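Local atomic coordinates of 1-deoxy-D-xylulose 5-phosphate reductoisomerase (Zymomonas mobilis, PDB entry 1R0K), a protein that catalyses the NADPH-dependent rearrangement and reduction of 1-deoxy-D-xylulose 5-phosphate to 2-C-methyl-D-erythritol 4-phosphate, a step of isoprenoid biosynthesis that requires a divalent metal ion. Residues G319-I331 / A370-L382. Residues are numbered along the deposited sequence; the frame is centred on the assembly and turned at random.
Sequences GARPAVMNAANEI and AIDNEARIQAAAL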
ATOM      1  N   GLY B 319     -21.987  -3.690 -22.774  1.00 18.66           N
ATOM      2  CA  GLY B 319     -22.947  -2.923 -23.541  1.00 19.08           C
ATOM      3  C   GLY B 319     -23.671  -1.885 -22.702  1.00 18.17           C
ATOM      4  O   GLY B 319     -23.061  -1.174 -21.904  1.00 16.43           O
ATOM      5  N   ALA B 320     -24.984  -1.806 -22.877  1.00 16.38           N
ATOM      6  CA  ALA B 320     -25.790  -0.837 -22.149  1.00 17.29           C
ATOM      7  C   ALA B 320     -26.304  -1.334 -20.800  1.00 17.22           C
ATOM      8  O   ALA B 320     -26.988  -0.596 -20.089  1.00 16.33           O
ATOM      9  CB  ALA B 320     -26.966  -0.406 -23.017  1.00 17.72           C
ATOM     10  N   ARG B 321     -25.981  -2.574 -20.443  1.00 17.72           N
ATOM     11  CA  ARG B 321     -26.453  -3.144 -19.181  1.00 18.69           C
ATOM     12  C   ARG B 321     -26.190  -2.280 -17.946  1.00 17.76           C
ATOM     13  O   ARG B 321     -27.105  -2.001 -17.172  1.00 17.88           O
ATOM     14  CB  ARG B 321     -25.861  -4.542 -18.970  1.00 22.10           C
ATOM     15  CG  ARG B 321     -26.784  -5.687 -19.386  1.00 27.68           C
ATOM     16  CD  ARG B 321     -27.073  -5.689 -20.881  1.00 34.27           C
ATOM     17  NE  ARG B 321     -27.761  -6.911 -21.300  1.00 38.57           N
ATOM     18  CZ  ARG B 321     -28.020  -7.231 -22.567  1.00 42.18           C
ATOM     19  NH1 ARG B 321     -27.653  -6.419 -23.551  1.00 41.86           N
ATOM     20  NH2 ARG B 321     -28.639  -8.370 -22.856  1.00 43.76           N
ATOM     21  N   PRO B 322     -24.937  -1.853 -17.735  1.00 17.48           N
ATOM     22  CA  PRO B 322     -24.651  -1.020 -16.561  1.00 17.16           C
ATOM     23  C   PRO B 322     -25.511   0.247 -16.513  1.00 15.21           C
ATOM     24  O   PRO B 322     -26.018   0.618 -15.459  1.00 14.93           O
ATOM     25  CB  PRO B 322     -23.164  -0.721 -16.715  1.00 18.09           C
ATOM     26  CG  PRO B 322     -22.647  -1.990 -17.362  1.00 18.63           C
ATOM     27  CD  PRO B 322     -23.691  -2.225 -18.430  1.00 18.42           C
ATOM     28  N   ALA B 323     -25.680   0.909 -17.655  1.00 13.90           N
ATOM     29  CA  ALA B 323     -26.492   2.118 -17.696  1.00 13.36           C
ATOM     30  C   ALA B 323     -27.940   1.780 -17.347  1.00 14.41           C
ATOM     31  O   ALA B 323     -28.604   2.518 -16.614  1.00 13.45           O
ATOM     32  CB  ALA B 323     -26.419   2.763 -19.087  1.00 13.56           C
ATOM     33  N   VAL B 324     -28.428   0.663 -17.875  1.00 13.37           N
ATOM     34  CA  VAL B 324     -29.801   0.240 -17.613  1.00 13.09           C
ATOM     35  C   VAL B 324     -29.970  -0.068 -16.137  1.00 12.08           C
ATOM     36  O   VAL B 324     -30.957   0.326 -15.523  1.00 13.41           O
ATOM     37  CB  VAL B 324     -30.173  -1.018 -18.439  1.00 12.67           C
ATOM     38  CG1 VAL B 324     -31.546  -1.533 -18.030  1.00 14.47           C
ATOM     39  CG2 VAL B 324     -30.154  -0.681 -19.923  1.00 13.35           C
ATOM     40  N   MET B 325     -28.998  -0.771 -15.567  1.00 12.49           N
ATOM     41  CA  MET B 325     -29.057  -1.117 -14.150  1.00 13.95           C
ATOM     42  C   MET B 325     -29.106   0.138 -13.286  1.00 13.79           C
ATOM     43  O   MET B 325     -29.909   0.228 -12.356  1.00 15.76           O
ATOM     44  CB  MET B 325     -27.839  -1.948 -13.754  1.00 14.09           C
ATOM     45  CG  MET B 325     -27.848  -2.390 -12.302  1.00 15.99           C
ATOM     46  SD  MET B 325     -26.306  -3.196 -11.841  1.00 15.38           S
ATOM     47  CE  MET B 325     -25.301  -1.772 -11.468  1.00 20.68           C
ATOM     48  N   ASN B 326     -28.244   1.101 -13.597  1.00 13.45           N
ATOM     49  CA  ASN B 326     -28.188   2.345 -12.834  1.00 14.76           C
ATOM     50  C   ASN B 326     -29.500   3.115 -12.906  1.00 14.45           C
ATOM     51  O   ASN B 326     -30.023   3.556 -11.881  1.00 16.39           O
ATOM     52  CB  ASN B 326     -27.058   3.239 -13.343  1.00 14.78           C
ATOM     53  CG  ASN B 326     -26.976   4.544 -12.583  1.00 18.47           C
ATOM     54  OD1 ASN B 326     -26.644   4.562 -11.396  1.00 16.27           O
ATOM     55  ND2 ASN B 326     -27.287   5.648 -13.261  1.00 15.81           N
ATOM     56  N   ALA B 327     -30.031   3.280 -14.113  1.00 12.63           N
ATOM     57  CA  ALA B 327     -31.287   4.002 -14.288  1.00 12.80           C
ATOM     58  C   ALA B 327     -32.432   3.301 -13.563  1.00 12.01           C
ATOM     59  O   ALA B 327     -33.227   3.945 -12.885  1.00 14.22           O
ATOM     60  CB  ALA B 327     -31.615   4.142 -15.769  1.00 12.18           C
ATOM     61  N   ALA B 328     -32.525   1.985 -13.707  1.00 12.27           N
ATOM     62  CA  ALA B 328     -33.597   1.247 -13.042  1.00 13.20           C
ATOM     63  C   ALA B 328     -33.499   1.398 -11.528  1.00 12.50           C
ATOM     64  O   ALA B 328     -34.512   1.507 -10.838  1.00 11.58           O
ATOM     65  CB  ALA B 328     -33.546  -0.221 -13.426  1.00 13.10           C
ATOM     66  N   ASN B 329     -32.276   1.400 -11.008  1.00 13.78           N
ATOM     67  CA  ASN B 329     -32.083   1.543  -9.570  1.00 13.44           C
ATOM     68  C   ASN B 329     -32.589   2.904  -9.085  1.00 13.40           C
ATOM     69  O   ASN B 329     -33.167   3.011  -8.003  1.00 13.36           O
ATOM     70  CB  ASN B 329     -30.603   1.370  -9.212  1.00 14.26           C
ATOM     71  CG  ASN B 329     -30.370   1.353  -7.718  1.00 14.86           C
ATOM     72  OD1 ASN B 329     -30.897   0.490  -7.005  1.00 14.28           O
ATOM     73  ND2 ASN B 329     -29.584   2.309  -7.228  1.00 12.31           N
ATOM     74  N   GLU B 330     -32.374   3.946  -9.884  1.00 12.90           N
ATOM     75  CA  GLU B 330     -32.836   5.285  -9.517  1.00 13.66           C
ATOM     76  C   GLU B 330     -34.345   5.271  -9.285  1.00 13.69           C
ATOM     77  O   GLU B 330     -34.838   5.806  -8.295  1.00 14.21           O
ATOM     78  CB  GLU B 330     -32.504   6.291 -10.625  1.00 15.32           C
ATOM     79  CG  GLU B 330     -31.027   6.621 -10.754  1.00 17.53           C
ATOM     80  CD  GLU B 330     -30.556   7.657  -9.745  1.00 21.49           C
ATOM     81  OE1 GLU B 330     -31.306   7.970  -8.792  1.00 22.69           O
ATOM     82  OE2 GLU B 330     -29.422   8.156  -9.903  1.00 23.10           O
ATOM     83  N   ILE B 331     -35.069   4.654 -10.215  1.00 13.00           N
ATOM     84  CA  ILE B 331     -36.520   4.553 -10.144  1.00 11.94           C
ATOM     85  C   ILE B 331     -36.957   3.685  -8.974  1.00 11.80           C
ATOM     86  O   ILE B 331     -37.832   4.069  -8.203  1.00 12.92           O
ATOM     87  CB  ILE B 331     -37.094   3.943 -11.453  1.00 12.24           C
ATOM     88  CG1 ILE B 331     -36.846   4.897 -12.618  1.00 13.74           C
ATOM     89  CG2 ILE B 331     -38.585   3.668 -11.306  1.00 12.92           C
ATOM     90  CD1 ILE B 331     -37.611   6.200 -12.500  1.00 15.38           C
ATOM     91  N   ALA B 370     -30.530   8.470 -23.838  1.00 16.19           N
ATOM     92  CA  ALA B 370     -31.714   7.779 -24.337  1.00 16.31           C
ATOM     93  C   ALA B 370     -31.928   6.477 -23.565  1.00 15.59           C
ATOM     94  O   ALA B 370     -33.050   6.142 -23.191  1.00 16.91           O
ATOM     95  CB  ALA B 370     -31.567   7.493 -25.833  1.00 14.62           C
ATOM     96  N   ILE B 371     -30.847   5.746 -23.332  1.00 16.04           N
ATOM     97  CA  ILE B 371     -30.921   4.491 -22.598  1.00 16.82           C
ATOM     98  C   ILE B 371     -31.368   4.755 -21.166  1.00 16.29           C
ATOM     99  O   ILE B 371     -32.206   4.042 -20.633  1.00 15.22           O
ATOM    100  CB  ILE B 371     -29.555   3.794 -22.576  1.00 18.94           C
ATOM    101  CG1 ILE B 371     -29.192   3.354 -23.991  1.00 18.52           C
ATOM    102  CG2 ILE B 371     -29.576   2.611 -21.611  1.00 17.91           C
ATOM    103  CD1 ILE B 371     -27.800   2.805 -24.119  1.00 20.53           C
ATOM    104  N   ASP B 372     -30.809   5.790 -20.548  1.00 15.01           N
ATOM    105  CA  ASP B 372     -31.172   6.131 -19.176  1.00 15.81           C
ATOM    106  C   ASP B 372     -32.661   6.451 -19.117  1.00 15.80           C
ATOM    107  O   ASP B 372     -33.380   5.960 -18.246  1.00 14.73           O
ATOM    108  CB  ASP B 372     -30.378   7.345 -18.696  1.00 15.71           C
ATOM    109  CG  ASP B 372     -30.582   7.628 -17.216  1.00 18.17           C
ATOM    110  OD1 ASP B 372     -29.922   6.967 -16.387  1.00 17.31           O
ATOM    111  OD2 ASP B 372     -31.406   8.504 -16.879  1.00 18.39           O
ATOM    112  N   ASN B 373     -33.112   7.277 -20.058  1.00 15.75           N
ATOM    113  CA  ASN B 373     -34.511   7.689 -20.132  1.00 16.00           C
ATOM    114  C   ASN B 373     -35.449   6.503 -20.288  1.00 15.33           C
ATOM    115  O   ASN B 373     -36.417   6.363 -19.543  1.00 13.52           O
ATOM    116  CB  ASN B 373     -34.714   8.644 -21.312  1.00 19.50           C
ATOM    117  CG  ASN B 373     -36.186   8.900 -21.608  1.00 24.01           C
ATOM    118  OD1 ASN B 373     -36.905   9.465 -20.788  1.00 24.28           O
ATOM    119  ND2 ASN B 373     -36.640   8.475 -22.788  1.00 24.00           N
ATOM    120  N   GLU B 374     -35.158   5.655 -21.267  1.00 14.49           N
ATOM    121  CA  GLU B 374     -35.986   4.489 -21.536  1.00 14.97           C
ATOM    122  C   GLU B 374     -35.976   3.501 -20.369  1.00 15.88           C
ATOM    123  O   GLU B 374     -37.026   2.988 -19.981  1.00 15.78           O
ATOM    124  CB  GLU B 374     -35.509   3.798 -22.816  1.00 15.93           C
ATOM    125  CG  GLU B 374     -36.479   2.774 -23.389  1.00 16.21           C
ATOM    126  CD  GLU B 374     -37.858   3.354 -23.670  1.00 17.29           C
ATOM    127  OE1 GLU B 374     -37.945   4.531 -24.077  1.00 16.61           O
ATOM    128  OE2 GLU B 374     -38.857   2.624 -23.495  1.00 17.46           O
ATOM    129  N   ALA B 375     -34.794   3.231 -19.818  1.00 12.25           N
ATOM    130  CA  ALA B 375     -34.681   2.305 -18.690  1.00 12.75           C
ATOM    131  C   ALA B 375     -35.569   2.772 -17.539  1.00 13.16           C
ATOM    132  O   ALA B 375     -36.239   1.965 -16.896  1.00 13.64           O
ATOM    133  CB  ALA B 375     -33.233   2.208 -18.229  1.00 10.72           C
ATOM    134  N   ARG B 376     -35.560   4.078 -17.278  1.00 13.25           N
ATOM    135  CA  ARG B 376     -36.375   4.670 -16.221  1.00 13.62           C
ATOM    136  C   ARG B 376     -37.861   4.424 -16.463  1.00 14.80           C
ATOM    137  O   ARG B 376     -38.609   4.094 -15.543  1.00 13.56           O
ATOM    138  CB  ARG B 376     -36.129   6.181 -16.141  1.00 15.02           C
ATOM    139  CG  ARG B 376     -34.844   6.577 -15.438  1.00 15.03           C
ATOM    140  CD  ARG B 376     -34.503   8.045 -15.676  1.00 17.90           C
ATOM    141  NE  ARG B 376     -33.383   8.475 -14.845  1.00 20.14           N
ATOM    142  CZ  ARG B 376     -33.496   8.831 -13.567  1.00 22.55           C
ATOM    143  NH1 ARG B 376     -34.687   8.822 -12.976  1.00 21.24           N
ATOM    144  NH2 ARG B 376     -32.419   9.176 -12.872  1.00 18.99           N
ATOM    145  N   ILE B 377     -38.293   4.602 -17.705  1.00 14.54           N
ATOM    146  CA  ILE B 377     -39.691   4.397 -18.047  1.00 14.77           C
ATOM    147  C   ILE B 377     -40.078   2.923 -17.924  1.00 15.30           C
ATOM    148  O   ILE B 377     -41.139   2.596 -17.397  1.00 16.30           O
ATOM    149  CB  ILE B 377     -39.973   4.904 -19.474  1.00 14.42           C
ATOM    150  CG1 ILE B 377     -39.860   6.431 -19.496  1.00 15.88           C
ATOM    151  CG2 ILE B 377     -41.352   4.452 -19.936  1.00 15.96           C
ATOM    152  CD1 ILE B 377     -39.998   7.038 -20.869  1.00 17.86           C
ATOM    153  N   GLN B 378     -39.212   2.036 -18.403  1.00 17.28           N
ATOM    154  CA  GLN B 378     -39.462   0.595 -18.336  1.00 17.65           C
ATOM    155  C   GLN B 378     -39.490   0.098 -16.888  1.00 18.73           C
ATOM    156  O   GLN B 378     -40.323  -0.734 -16.519  1.00 17.23           O
ATOM    157  CB  GLN B 378     -38.375  -0.149 -19.106  1.00 19.22           C
ATOM    158  CG  GLN B 378     -38.321   0.199 -20.576  1.00 24.24           C
ATOM    159  CD  GLN B 378     -39.217  -0.684 -21.401  1.00 29.84           C
ATOM    160  OE1 GLN B 378     -40.416  -0.813 -21.124  1.00 31.91           O
ATOM    161  NE2 GLN B 378     -38.644  -1.311 -22.425  1.00 31.99           N
ATOM    162  N   ALA B 379     -38.568   0.603 -16.074  1.00 16.82           N
ATOM    163  CA  ALA B 379     -38.500   0.215 -14.674  1.00 17.03           C
ATOM    164  C   ALA B 379     -39.784   0.636 -13.967  1.00 17.32           C
ATOM    165  O   ALA B 379     -40.375  -0.146 -13.215  1.00 18.87           O
ATOM    166  CB  ALA B 379     -37.287   0.869 -14.003  1.00 16.19           C
ATOM    167  N   ALA B 380     -40.213   1.871 -14.214  1.00 16.38           N
ATOM    168  CA  ALA B 380     -41.428   2.399 -13.602  1.00 18.04           C
ATOM    169  C   ALA B 380     -42.630   1.538 -13.971  1.00 20.04           C
ATOM    170  O   ALA B 380     -43.480   1.251 -13.124  1.00 21.34           O
ATOM    171  CB  ALA B 380     -41.662   3.840 -14.046  1.00 18.72           C
ATOM    172  N   ALA B 381     -42.697   1.131 -15.237  1.00 20.20           N
ATOM    173  CA  ALA B 381     -43.798   0.302 -15.715  1.00 21.84           C
ATOM    174  C   ALA B 381     -43.792  -1.023 -14.968  1.00 24.40           C
ATOM    175  O   ALA B 381     -44.842  -1.511 -14.559  1.00 25.53           O
ATOM    176  CB  ALA B 381     -43.663   0.059 -17.212  1.00 19.98           C
ATOM    177  N   LEU B 382     -42.604  -1.596 -14.793  1.00 25.20           N
ATOM    178  CA  LEU B 382     -42.449  -2.867 -14.089  1.00 27.41           C
ATOM    179  C   LEU B 382     -42.737  -2.711 -12.597  1.00 30.96           C
ATOM    180  O   LEU B 382     -43.353  -3.579 -11.977  1.00 31.23           O
ATOM    181  CB  LEU B 382     -41.028  -3.403 -14.282  1.00 25.12           C
ATOM    182  CG  LEU B 382     -40.665  -3.835 -15.706  1.00 25.20           C
ATOM    183  CD1 LEU B 382     -39.159  -3.980 -15.849  1.00 22.35           C
ATOM    184  CD2 LEU B 382     -41.369  -5.147 -16.029  1.00 26.15           C
TER
HETATM  185  O   HOH W   1     -27.940   5.199 -16.327  1.00 15.96           O
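Ala327 and Ala375 meet methyl to methyl, CB to CB at 3.5 Å, where helices 321-331 and 370-382 pack with their axes 7.9 Å apart and inclined at -48°. Alanine permits this closeness: Ala379 CB likewise lies against the CA and CB of Ala328, and Ala375 CB rests on the backbone of Val324. Larger apolar groups fill either end of the seam. Ile371 crosses Val324 at about a right angle, its CG2 lying 3.7 Å from Val324 CG2, while its CD1 reaches Ala320 CB in a tight 3.5 Å contact. At the other end Ile331 spreads its two branches over one turn: CG1, anti to the carbonyl carbon (chi1 -66°), lies against the backbone and CB of Arg376, and CG2 lies over Ala380.

The polar contacts run along one flank. Asp372 OD2 takes the NE hydrogen of Arg376 at 2.8 Å, a salt bridge within the helix that lies in the guanidinium plane but 32° out of the carboxylate plane. Glu330 lays CB over one face of that guanidinium, and its OE2 remains 4.3 Å from Arg376 NH2, beyond salt-bridge range. A leucine in place of Arg376 would probably leave the Asp372 carboxylate without its cationic mate and uncover the Glu330 methylenes. Asp372 OD1 instead receives a hydrogen bond from a water (2.7 Å) that also donates to Ala323 O and accepts from Asn326 ND2, bridging the helices.

Asn326 also lies close to Glu126, a predicted NADPH-binding residue. The contact joins helix 321-337 to the C-terminal helix 365-385; Met325 turns from the seam to pack on helices 216-229, 307-317 and 345-356, and Ala379 also touches helix 345-356, so both members of the pair lie against that helix.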